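Local coordinates for protein transcriptional regulator nlh2 (Aquifex aeolicus, PDB 4G3V) that probably regulates sigma54-dependent transcription, its GAF domain, here in an inactive state, acting as the sensory part that controls the activator, at residues H44-I49 with V129-K134; L55-S60 with K67-K72. All blocks are in the same frame, centred on the assembly; numbering follows the deposited sequence.

Contact 1: residues H44-I49 with V129-K134; sequences HSFIAI and VITIFK
Strands 44-49 and 129-134 run antiparallel, their axes 164° apart and 4.8 Å from each other at the closest point. F46 faces T131 in a hydrogen-bonded pair. F46 N gives its hydrogen to T131 O at 2.9 Å, and T131 N returns one to F46 O, both nearly along the C=O axes. Two residues further on, A48 and V129 make a second such pair of hydrogen bonds, with V129 N coming in at more of an angle to the A48 carbonyl. At the other end F133 N reaches H44 O at 3.0 Å.

The F46 side chain reaches across to T131. Its CB leaves on the same face of the sheet as the side chains of T131 and A48. CG is tucked in between the backbone N and carbonyl carbon (chi1 67°), and this swings the ring over toward the neighbouring strand. CE2 comes to T131 CB and CG2, while CE1 comes to T131 CB and OG1. At the tip F46 CZ approaches closest, 3.5 Å from T131 CB. The threonine thus lies over one ring face as a CH-pi contact, with T131 CB nearer the CZ side of the F46 ring than its middle. T131 OG1 is hydrogen-bonded to T78 OG1, so its polar end is satisfied from the helix 76-84. F64 meets the F46 ring edge-to-face.

S45, I47, I130 and I132 point to the other face. I47 CG1 lies alongside I130 CG1 at 4.0 Å. S45 CB touches I132 CG2 at the same distance. Above this face, L33 of helix 25-40 packs on S45 and I47, and helix 139-162 sends I152 onto I130 and L156 onto I47. This antiparallel pairing of an early and a late strand in the middle of a helix-backed sheet is characteristic of the GAF fold.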
loop_
_atom_site.group_PDB
_atom_site.type_symbol
_atom_site.label_atom_id
_atom_site.label_comp_id
_atom_site.label_asym_id
_atom_site.label_seq_id
_atom_site.Cartn_x
_atom_site.Cartn_y
_atom_site.Cartn_z
ATOM N N HIS A 44 -10.396 15.932 8.784
ATOM C CA HIS A 44 -9.524 17.007 8.325
ATOM C C HIS A 44 -8.240 16.426 7.748
ATOM O O HIS A 44 -7.579 15.610 8.390
ATOM C CB HIS A 44 -9.167 17.948 9.481
ATOM C CG HIS A 44 -10.353 18.409 10.280
ATOM N ND1 HIS A 44 -11.141 19.463 9.892
ATOM C CD2 HIS A 44 -10.876 17.951 11.443
ATOM C CE1 HIS A 44 -12.104 19.650 10.785
ATOM N NE2 HIS A 44 -11.961 18.746 11.738
ATOM N N SER A 45 -7.863 16.860 6.556
ATOM C CA SER A 45 -6.691 16.288 5.909
ATOM C C SER A 45 -6.223 17.158 4.772
ATOM O O SER A 45 -6.983 17.979 4.254
ATOM C CB SER A 45 -7.014 14.894 5.346
ATOM O OG SER A 45 -8.035 14.977 4.365
ATOM N N PHE A 46 -4.971 16.968 4.372
ATOM C CA PHE A 46 -4.465 17.619 3.186
ATOM C C PHE A 46 -3.332 16.815 2.578
ATOM O O PHE A 46 -2.725 15.987 3.242
ATOM C CB PHE A 46 -4.049 19.079 3.468
ATOM C CG PHE A 46 -2.851 19.234 4.380
ATOM C CD1 PHE A 46 -1.564 19.038 3.907
ATOM C CD2 PHE A 46 -3.023 19.619 5.698
ATOM C CE1 PHE A 46 -0.452 19.195 4.756
ATOM C CE2 PHE A 46 -1.933 19.788 6.551
ATOM C CZ PHE A 46 -0.647 19.579 6.082
ATOM N N ILE A 47 -3.111 17.036 1.287
ATOM C CA ILE A 47 -1.981 16.484 0.573
ATOM C C ILE A 47 -1.203 17.690 0.074
ATOM O O ILE A 47 -1.762 18.550 -0.608
ATOM C CB ILE A 47 -2.434 15.577 -0.586
ATOM C CG1 ILE A 47 -3.134 14.345 -0.018
ATOM C CG2 ILE A 47 -1.262 15.178 -1.453
ATOM C CD1 ILE A 47 -3.928 13.517 -1.030
ATOM N N ALA A 48 0.064 17.779 0.476
ATOM C CA ALA A 48 0.935 18.875 0.067
ATOM C C ALA A 48 1.995 18.349 -0.891
ATOM O O ALA A 48 2.495 17.231 -0.736
ATOM C CB ALA A 48 1.585 19.505 1.263
ATOM N N ILE A 49 2.326 19.160 -1.888
ATOM C CA ILE A 49 3.231 18.733 -2.933
ATOM C C ILE A 49 4.424 19.664 -3.026
ATOM O O ILE A 49 4.305 20.872 -2.810
ATOM C CB ILE A 49 2.499 18.697 -4.278
ATOM C CG1 ILE A 49 1.354 17.693 -4.185
ATOM C CG2 ILE A 49 3.459 18.333 -5.393
ATOM C CD1 ILE A 49 0.408 17.704 -5.372
ATOM N N VAL A 129 3.650 15.307 1.087
ATOM C CA VAL A 129 3.275 14.740 2.386
ATOM C C VAL A 129 1.763 14.667 2.454
ATOM O O VAL A 129 1.081 15.576 1.972
ATOM C CB VAL A 129 3.780 15.629 3.554
ATOM C CG1 VAL A 129 3.227 15.141 4.904
ATOM C CG2 VAL A 129 5.321 15.704 3.548
ATOM N N ILE A 130 1.229 13.580 3.011
ATOM C CA ILE A 130 -0.194 13.548 3.337
ATOM C C ILE A 130 -0.301 13.639 4.845
ATOM O O ILE A 130 0.378 12.906 5.569
ATOM C CB ILE A 130 -0.909 12.300 2.796
ATOM C CG1 ILE A 130 -2.346 12.241 3.318
ATOM C CG2 ILE A 130 -0.159 11.026 3.146
ATOM C CD1 ILE A 130 -3.195 11.133 2.677
ATOM N N THR A 131 -1.136 14.572 5.304
ATOM C CA THR A 131 -1.316 14.845 6.720
ATOM C C THR A 131 -2.791 14.725 7.078
ATOM O O THR A 131 -3.658 15.299 6.399
ATOM C CB THR A 131 -0.830 16.248 7.060
ATOM O OG1 THR A 131 0.582 16.327 6.813
ATOM C CG2 THR A 131 -1.136 16.611 8.517
ATOM N N ILE A 132 -3.076 13.990 8.140
ATOM C CA ILE A 132 -4.454 13.813 8.581
ATOM C C ILE A 132 -4.587 14.091 10.071
ATOM O O ILE A 132 -3.635 13.938 10.830
ATOM C CB ILE A 132 -4.992 12.388 8.269
ATOM C CG1 ILE A 132 -4.355 11.329 9.159
ATOM C CG2 ILE A 132 -4.740 12.017 6.816
ATOM C CD1 ILE A 132 -5.172 10.954 10.355
ATOM N N PHE A 133 -5.780 14.502 10.479
ATOM C CA PHE A 133 -6.089 14.708 11.879
ATOM C C PHE A 133 -7.277 13.811 12.231
ATOM O O PHE A 133 -8.274 13.769 11.499
ATOM C CB PHE A 133 -6.465 16.163 12.118
ATOM C CG PHE A 133 -5.324 17.122 11.952
ATOM C CD1 PHE A 133 -4.979 17.592 10.702
ATOM C CD2 PHE A 133 -4.603 17.560 13.055
ATOM C CE1 PHE A 133 -3.933 18.476 10.544
ATOM C CE2 PHE A 133 -3.558 18.436 12.906
ATOM C CZ PHE A 133 -3.222 18.901 11.641
ATOM N N LYS A 134 -7.177 13.082 13.330
ATOM C CA LYS A 134 -8.240 12.179 13.713
ATOM C C LYS A 134 -8.177 11.867 15.206
ATOM O O LYS A 134 -7.096 11.738 15.766
ATOM C CB LYS A 134 -8.124 10.888 12.909
ATOM C CG LYS A 134 -9.160 9.833 13.281
ATOM C CD LYS A 134 -9.030 8.621 12.370
ATOM C CE LYS A 134 -9.840 7.447 12.881
ATOM N NZ LYS A 134 -11.298 7.737 12.841
#

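Contact 2: residues L55-S60 with K67-K72; sequences LRIASS and KDVAFK
The backbones of 55-60 and 67-72 pair antiparallel at one end and part beyond I57, with L55 and F71 as the hydrogen-bonded pair and R56 opposite A70 as the non-hydrogen-bonded one. L55 N binds F71 O and F71 N binds L55 O, each at 2.9 Å. I57 N then bonds to V69 O at a longer 3.3 Å, nearly along the C=O axis. One water bridges the two backbones here, accepting from V69 N at 2.9 Å and weakly from I57 N.

L55 and F71 project to the same face and meet at CB, 4.1 Å apart. Both side chains then reach T78 of helix 76-84. I57 and V69 lie side by side. I57 CG1 stands beside its own backbone N (chi1 -71°), and I57 CD1 at the end of the extended branch comes to V69 CB at 3.9 Å and to V69 CG2 just beyond. F46 packs against I57 as well.

R56 departs on the face of A70. Its chain bends at chi2 and chi3, which carries the guanidinium along toward D68. R56 NH2 faces D68 OD1 at 3.7 Å, a long salt bridge, and the two planes are turned 62° apart. Such a pair at the protein surface is probably weak. K67 turns its end elsewhere, to Y63, where NZ bonds the carbonyl O and makes a cation-pi contact.

A58 and S59 both face I47 as a classic beta bulge. The whole is a beta hairpin, with the short strand 70-72 forming one edge of the GAF sheet within this chain.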
loop_
_atom_site.group_PDB
_atom_site.type_symbol
_atom_site.label_atom_id
_atom_site.label_comp_id
_atom_site.label_asym_id
_atom_site.label_seq_id
_atom_site.Cartn_x
_atom_site.Cartn_y
_atom_site.Cartn_z
ATOM N N LEU A 55 6.841 22.802 0.201
ATOM C CA LEU A 55 5.588 22.070 0.064
ATOM C C LEU A 55 4.423 23.043 0.007
ATOM O O LEU A 55 4.342 23.969 0.811
ATOM C CB LEU A 55 5.343 21.144 1.255
ATOM C CG LEU A 55 6.136 19.853 1.410
ATOM C CD1 LEU A 55 5.499 19.017 2.511
ATOM C CD2 LEU A 55 6.206 19.076 0.118
ATOM N N ARG A 56 3.515 22.820 -0.932
ATOM C CA ARG A 56 2.281 23.586 -0.988
ATOM C C ARG A 56 1.080 22.657 -0.971
ATOM O O ARG A 56 1.098 21.609 -1.610
ATOM C CB ARG A 56 2.237 24.425 -2.258
ATOM C CG ARG A 56 3.242 25.559 -2.278
ATOM C CD ARG A 56 2.694 26.723 -3.072
ATOM N NE ARG A 56 1.481 27.260 -2.456
ATOM C CZ ARG A 56 0.459 27.787 -3.128
ATOM N NH1 ARG A 56 0.476 27.854 -4.457
ATOM N NH2 ARG A 56 -0.595 28.247 -2.464
ATOM N N ILE A 57 0.035 23.039 -0.246
ATOM C CA ILE A 57 -1.180 22.245 -0.225
ATOM C C ILE A 57 -1.772 22.183 -1.631
ATOM O O ILE A 57 -2.006 23.220 -2.273
ATOM C CB ILE A 57 -2.210 22.789 0.786
ATOM C CG1 ILE A 57 -1.706 22.523 2.207
ATOM C CG2 ILE A 57 -3.570 22.125 0.577
ATOM C CD1 ILE A 57 -2.715 22.785 3.299
ATOM N N ALA A 58 -1.989 20.957 -2.101
ATOM C CA ALA A 58 -2.551 20.695 -3.421
ATOM C C ALA A 58 -4.017 20.295 -3.324
ATOM O O ALA A 58 -4.809 20.565 -4.228
ATOM C CB ALA A 58 -1.767 19.591 -4.102
ATOM N N SER A 59 -4.372 19.625 -2.239
ATOM C CA SER A 59 -5.746 19.201 -2.018
ATOM C C SER A 59 -6.027 19.152 -0.526
ATOM O O SER A 59 -5.117 18.945 0.281
ATOM C CB SER A 59 -5.965 17.821 -2.632
ATOM O OG SER A 59 -7.337 17.507 -2.669
ATOM N N SER A 60 -7.284 19.336 -0.150
ATOM C CA SER A 60 -7.613 19.418 1.259
ATOM C C SER A 60 -9.027 18.936 1.516
ATOM O O SER A 60 -9.842 18.833 0.592
ATOM C CB SER A 60 -7.457 20.858 1.746
ATOM O OG SER A 60 -8.308 21.728 1.023
ATOM N N LYS A 67 -7.711 26.952 2.006
ATOM C CA LYS A 67 -6.608 27.543 2.760
ATOM C C LYS A 67 -5.278 27.317 2.040
ATOM O O LYS A 67 -4.953 26.189 1.654
ATOM C CB LYS A 67 -6.569 26.979 4.184
ATOM C CG LYS A 67 -7.808 27.341 5.002
ATOM C CD LYS A 67 -7.637 27.029 6.477
ATOM C CE LYS A 67 -8.768 27.625 7.310
ATOM N NZ LYS A 67 -10.112 27.092 6.947
ATOM N N ASP A 68 -4.526 28.401 1.849
ATOM C CA ASP A 68 -3.245 28.356 1.155
ATOM C C ASP A 68 -2.112 28.320 2.170
ATOM O O ASP A 68 -1.916 29.274 2.925
ATOM C CB ASP A 68 -3.087 29.578 0.245
ATOM C CG ASP A 68 -4.027 29.542 -0.947
ATOM O OD1 ASP A 68 -4.210 28.449 -1.531
ATOM O OD2 ASP A 68 -4.588 30.606 -1.299
ATOM N N VAL A 69 -1.369 27.221 2.186
ATOM C CA VAL A 69 -0.354 27.013 3.212
ATOM C C VAL A 69 0.908 26.403 2.630
ATOM O O VAL A 69 0.835 25.435 1.873
ATOM C CB VAL A 69 -0.864 26.062 4.297
ATOM C CG1 VAL A 69 0.088 26.052 5.471
ATOM C CG2 VAL A 69 -2.257 26.463 4.736
ATOM N N ALA A 70 2.062 26.954 3.002
ATOM C CA ALA A 70 3.338 26.441 2.528
ATOM C C ALA A 70 4.210 25.986 3.701
ATOM O O ALA A 70 4.210 26.613 4.755
ATOM C CB ALA A 70 4.057 27.501 1.712
ATOM N N PHE A 71 4.937 24.888 3.507
ATOM C CA PHE A 71 5.848 24.355 4.523
ATOM C C PHE A 71 7.265 24.269 3.988
ATOM O O PHE A 71 7.489 23.803 2.872
ATOM C CB PHE A 71 5.437 22.939 4.928
ATOM C CG PHE A 71 4.090 22.847 5.587
ATOM C CD1 PHE A 71 2.951 22.647 4.834
ATOM C CD2 PHE A 71 3.969 22.923 6.966
ATOM C CE1 PHE A 71 1.712 22.539 5.439
ATOM C CE2 PHE A 71 2.726 22.813 7.576
ATOM C CZ PHE A 71 1.601 22.623 6.810
ATOM N N LYS A 72 8.229 24.682 4.798
ATOM C CA LYS A 72 9.633 24.544 4.447
ATOM C C LYS A 72 10.192 23.312 5.139
ATOM O O LYS A 72 9.646 22.870 6.148
ATOM C CB LYS A 72 10.406 25.774 4.914
ATOM C CG LYS A 72 9.817 27.076 4.409
ATOM C CD LYS A 72 9.943 27.192 2.904
ATOM C CE LYS A 72 11.361 27.567 2.496
ATOM N NZ LYS A 72 11.496 27.682 1.021
HETATM O O HOH W 1 -0.836 26.064 -0.461
#

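Both contacts belong to one antiparallel sheet of the GAF domain, with centres about 9 Å apart. Strands 44-51 and 54-61 are neighbours in it, so the order 70-72, 54-61, 44-51, 125-135 runs through both. Contact 1 lies near the centre of the chain, and contact 2 lies about 12 Å from that centre. Along the sequence contact 2 is nested inside the loop closed by contact 1. They meet through probable hydrogen bonds, I49 N to R56 O and I47 O to A58 N, both 2.8 Å. Contact 1 therefore joins distant parts of the chain in the core, while contact 2 adds a local hairpin at the sheet edge.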